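Local coordinates for xyloglucan-specific endo-beta-1,4-glucanase BoGH9A (Bacteroides ovatus, PDB 6DHT), which cleaves the beta-1,4-glucan backbone of xyloglucan internally, releasing xyloglucan oligosaccharides, at residues 36-40 against 70-75. Numbering follows the deposited sequence.
Sequences DSGKV and KTRTTL
D36, K70 and R72 form a salt-bridge network: D36 OD2 bridges K70 NZ at 2.8 Å, and OD1 accepts hydrogen bonds from R72 NE (2.9 Å) and NH1 (3.0 Å), a second salt bridge. R72 NE also bonds D36 O weakly (2.9 Å). D36 (phi/psi -71/-24) starts away from 70-75, but chi1 t brings its carboxylate back; R72, chi1 m and chi2 p, folds its guanidinium onto it. K70 reaches it with chi1 m and the rest extended, and NZ also salt-bridges E535 in the glycosyl hydrolase family 9 part. D36 and S37 lie opposite R72 and T71, CA atoms 4.9 Å apart in both pairs. Extended S37 sets its CA 3.2 Å from T71 O, a CA-H...O contact. G38, at 113/163, swings the chain off the strand, and water enters: one molecule hydrogen-bonds G38 O and T71 O (2.8 Å each) and T73 OG1 (2.6 Å); another accepts from G38 N (3.2 Å) and T71 N (3.0 Å). Beyond, V40 points toward the strand, CB 4.2 Å from T73 CG2 and CG1 4.4 Å from L75 CD2. Strand 32-35, antiparallel to 72-76, thus ends in a loop crossing between the Ig-like domain's two sheets. Charge pairing and water replace direct backbone pairing where the strands part.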
ATOM      1  N   ASP A  36      22.816  -9.912  13.091  1.00 18.08           N
ATOM      2  CA  ASP A  36      21.993 -11.066  12.757  1.00 17.46           C
ATOM      3  C   ASP A  36      22.484 -12.379  13.374  1.00 22.49           C
ATOM      4  O   ASP A  36      21.700 -13.314  13.532  1.00 23.65           O
ATOM      5  CB  ASP A  36      21.918 -11.231  11.234  1.00 17.30           C
ATOM      6  CG  ASP A  36      20.965 -12.331  10.797  1.00 21.85           C
ATOM      7  OD1 ASP A  36      19.791 -12.330  11.220  1.00 26.12           O
ATOM      8  OD2 ASP A  36      21.374 -13.204  10.002  1.00 27.87           O
ATOM      9  N   SER A  37      23.775 -12.444  13.688  1.00 22.77           N
ATOM     10  CA  SER A  37      24.363 -13.652  14.274  1.00 26.86           C
ATOM     11  C   SER A  37      25.786 -13.360  14.675  1.00 26.21           C
ATOM     12  O   SER A  37      26.419 -12.471  14.117  1.00 23.29           O
ATOM     13  CB  SER A  37      24.330 -14.830  13.300  1.00 26.67           C
ATOM     14  OG  SER A  37      25.115 -14.576  12.149  1.00 31.18           O
ATOM     15  N   GLY A  38      26.267 -14.107  15.663  1.00 28.95           N
ATOM     16  CA  GLY A  38      27.632 -13.970  16.133  1.00 29.39           C
ATOM     17  C   GLY A  38      27.703 -13.433  17.545  1.00 36.22           C
ATOM     18  O   GLY A  38      26.743 -12.874  18.072  1.00 31.13           O
ATOM     19  N   LYS A  39      28.865 -13.597  18.165  1.00 27.99           N
ATOM     20  CA  LYS A  39      29.078 -13.128  19.518  1.00 28.14           C
ATOM     21  C   LYS A  39      29.538 -11.671  19.496  1.00 36.55           C
ATOM     22  O   LYS A  39      30.564 -11.344  18.901  1.00 37.30           O
ATOM     23  CB  LYS A  39      30.119 -14.025  20.205  1.00 28.26           C
ATOM     24  CG  LYS A  39      30.203 -13.837  21.718  1.00 44.81           C
ATOM     25  CD  LYS A  39      30.962 -14.973  22.405  1.00 54.33           C
ATOM     26  CE  LYS A  39      31.171 -14.697  23.896  1.00 69.47           C
ATOM     27  NZ  LYS A  39      29.957 -14.129  24.564  1.00 77.51           N
ATOM     28  N   VAL A  40      28.757 -10.800  20.133  1.00 29.04           N
ATOM     29  CA  VAL A  40      29.040  -9.371  20.198  1.00 33.30           C
ATOM     30  C   VAL A  40      28.923  -8.925  21.652  1.00 32.45           C
ATOM     31  O   VAL A  40      28.007  -9.349  22.362  1.00 40.52           O
ATOM     32  CB  VAL A  40      28.038  -8.566  19.313  1.00 30.44           C
ATOM     33  CG1 VAL A  40      28.157  -7.077  19.564  1.00 34.35           C
ATOM     34  CG2 VAL A  40      28.290  -8.871  17.855  1.00 38.01           C
ATOM     35  N   LYS A  70      20.199 -18.556  15.400  1.00 25.72           N
ATOM     36  CA  LYS A  70      21.062 -17.380  15.358  1.00 30.66           C
ATOM     37  C   LYS A  70      20.829 -16.526  16.594  1.00 26.57           C
ATOM     38  O   LYS A  70      19.685 -16.351  17.029  1.00 27.74           O
ATOM     39  CB  LYS A  70      20.775 -16.520  14.118  1.00 23.25           C
ATOM     40  CG  LYS A  70      21.218 -17.063  12.776  1.00 23.17           C
ATOM     41  CD  LYS A  70      20.543 -16.249  11.672  1.00 25.87           C
ATOM     42  CE  LYS A  70      21.087 -16.542  10.303  1.00 26.39           C
ATOM     43  NZ  LYS A  70      20.412 -15.697   9.268  1.00 28.05           N
ATOM     44  N   THR A  71      21.909 -15.970  17.138  1.00 23.79           N
ATOM     45  CA  THR A  71      21.836 -15.012  18.223  1.00 25.90           C
ATOM     46  C   THR A  71      21.757 -13.622  17.609  1.00 25.66           C
ATOM     47  O   THR A  71      22.675 -13.190  16.912  1.00 25.47           O
ATOM     48  CB  THR A  71      23.080 -15.054  19.141  1.00 32.13           C
ATOM     49  OG1 THR A  71      23.134 -16.315  19.823  1.00 34.51           O
ATOM     50  CG2 THR A  71      23.044 -13.950  20.183  1.00 27.70           C
ATOM     51  N   ARG A  72      20.658 -12.917  17.869  1.00 21.24           N
ATOM     52  CA  ARG A  72      20.493 -11.559  17.378  1.00 20.30           C
ATOM     53  C   ARG A  72      20.801 -10.574  18.499  1.00 18.15           C
ATOM     54  O   ARG A  72      20.193 -10.644  19.562  1.00 22.50           O
ATOM     55  CB  ARG A  72      19.061 -11.388  16.877  1.00 21.77           C
ATOM     56  CG  ARG A  72      18.849 -11.805  15.447  1.00 18.40           C
ATOM     57  CD  ARG A  72      19.075 -13.292  15.145  1.00 20.61           C
ATOM     58  NE  ARG A  72      18.809 -13.531  13.728  1.00 22.76           N
ATOM     59  CZ  ARG A  72      17.721 -14.119  13.235  1.00 18.36           C
ATOM     60  NH1 ARG A  72      17.549 -14.201  11.926  1.00 21.38           N
ATOM     61  NH2 ARG A  72      16.792 -14.638  14.031  1.00 22.36           N
ATOM     62  N   THR A  73      21.720  -9.638  18.268  1.00 18.41           N
ATOM     63  CA  THR A  73      22.153  -8.703  19.300  1.00 20.63           C
ATOM     64  C   THR A  73      21.673  -7.292  18.971  1.00 19.25           C
ATOM     65  O   THR A  73      21.941  -6.773  17.894  1.00 19.89           O
ATOM     66  CB  THR A  73      23.697  -8.704  19.441  1.00 22.79           C
ATOM     67  OG1 THR A  73      24.144 -10.051  19.622  1.00 27.26           O
ATOM     68  CG2 THR A  73      24.155  -7.839  20.608  1.00 23.53           C
ATOM     69  N   THR A  74      20.997  -6.672  19.929  1.00 21.23           N
ATOM     70  CA  THR A  74      20.467  -5.330  19.756  1.00 21.36           C
ATOM     71  C   THR A  74      21.492  -4.274  20.128  1.00 24.30           C
ATOM     72  O   THR A  74      22.106  -4.326  21.204  1.00 22.55           O
ATOM     73  CB  THR A  74      19.203  -5.196  20.594  1.00 18.84           C
ATOM     74  OG1 THR A  74      18.210  -6.074  20.057  1.00 21.62           O
ATOM     75  CG2 THR A  74      18.682  -3.750  20.615  1.00 23.41           C
ATOM     76  N   LEU A  75      21.671  -3.317  19.225  1.00 17.25           N
ATOM     77  CA  LEU A  75      22.555  -2.186  19.411  1.00 18.97           C
ATOM     78  C   LEU A  75      21.720  -0.913  19.445  1.00 20.82           C
ATOM     79  O   LEU A  75      21.196  -0.507  18.410  1.00 20.46           O
ATOM     80  CB  LEU A  75      23.531  -2.116  18.243  1.00 21.77           C
ATOM     81  CG  LEU A  75      24.143  -3.446  17.806  1.00 20.88           C
ATOM     82  CD1 LEU A  75      25.111  -3.216  16.660  1.00 20.69           C
ATOM     83  CD2 LEU A  75      24.875  -4.176  18.975  1.00 21.13           C
TER
HETATM   84  O   HOH W   1      24.618 -11.155  17.278  1.00 24.66           O
HETATM   85  O   HOH W   2      24.554 -16.805  16.131  1.00 28.56           O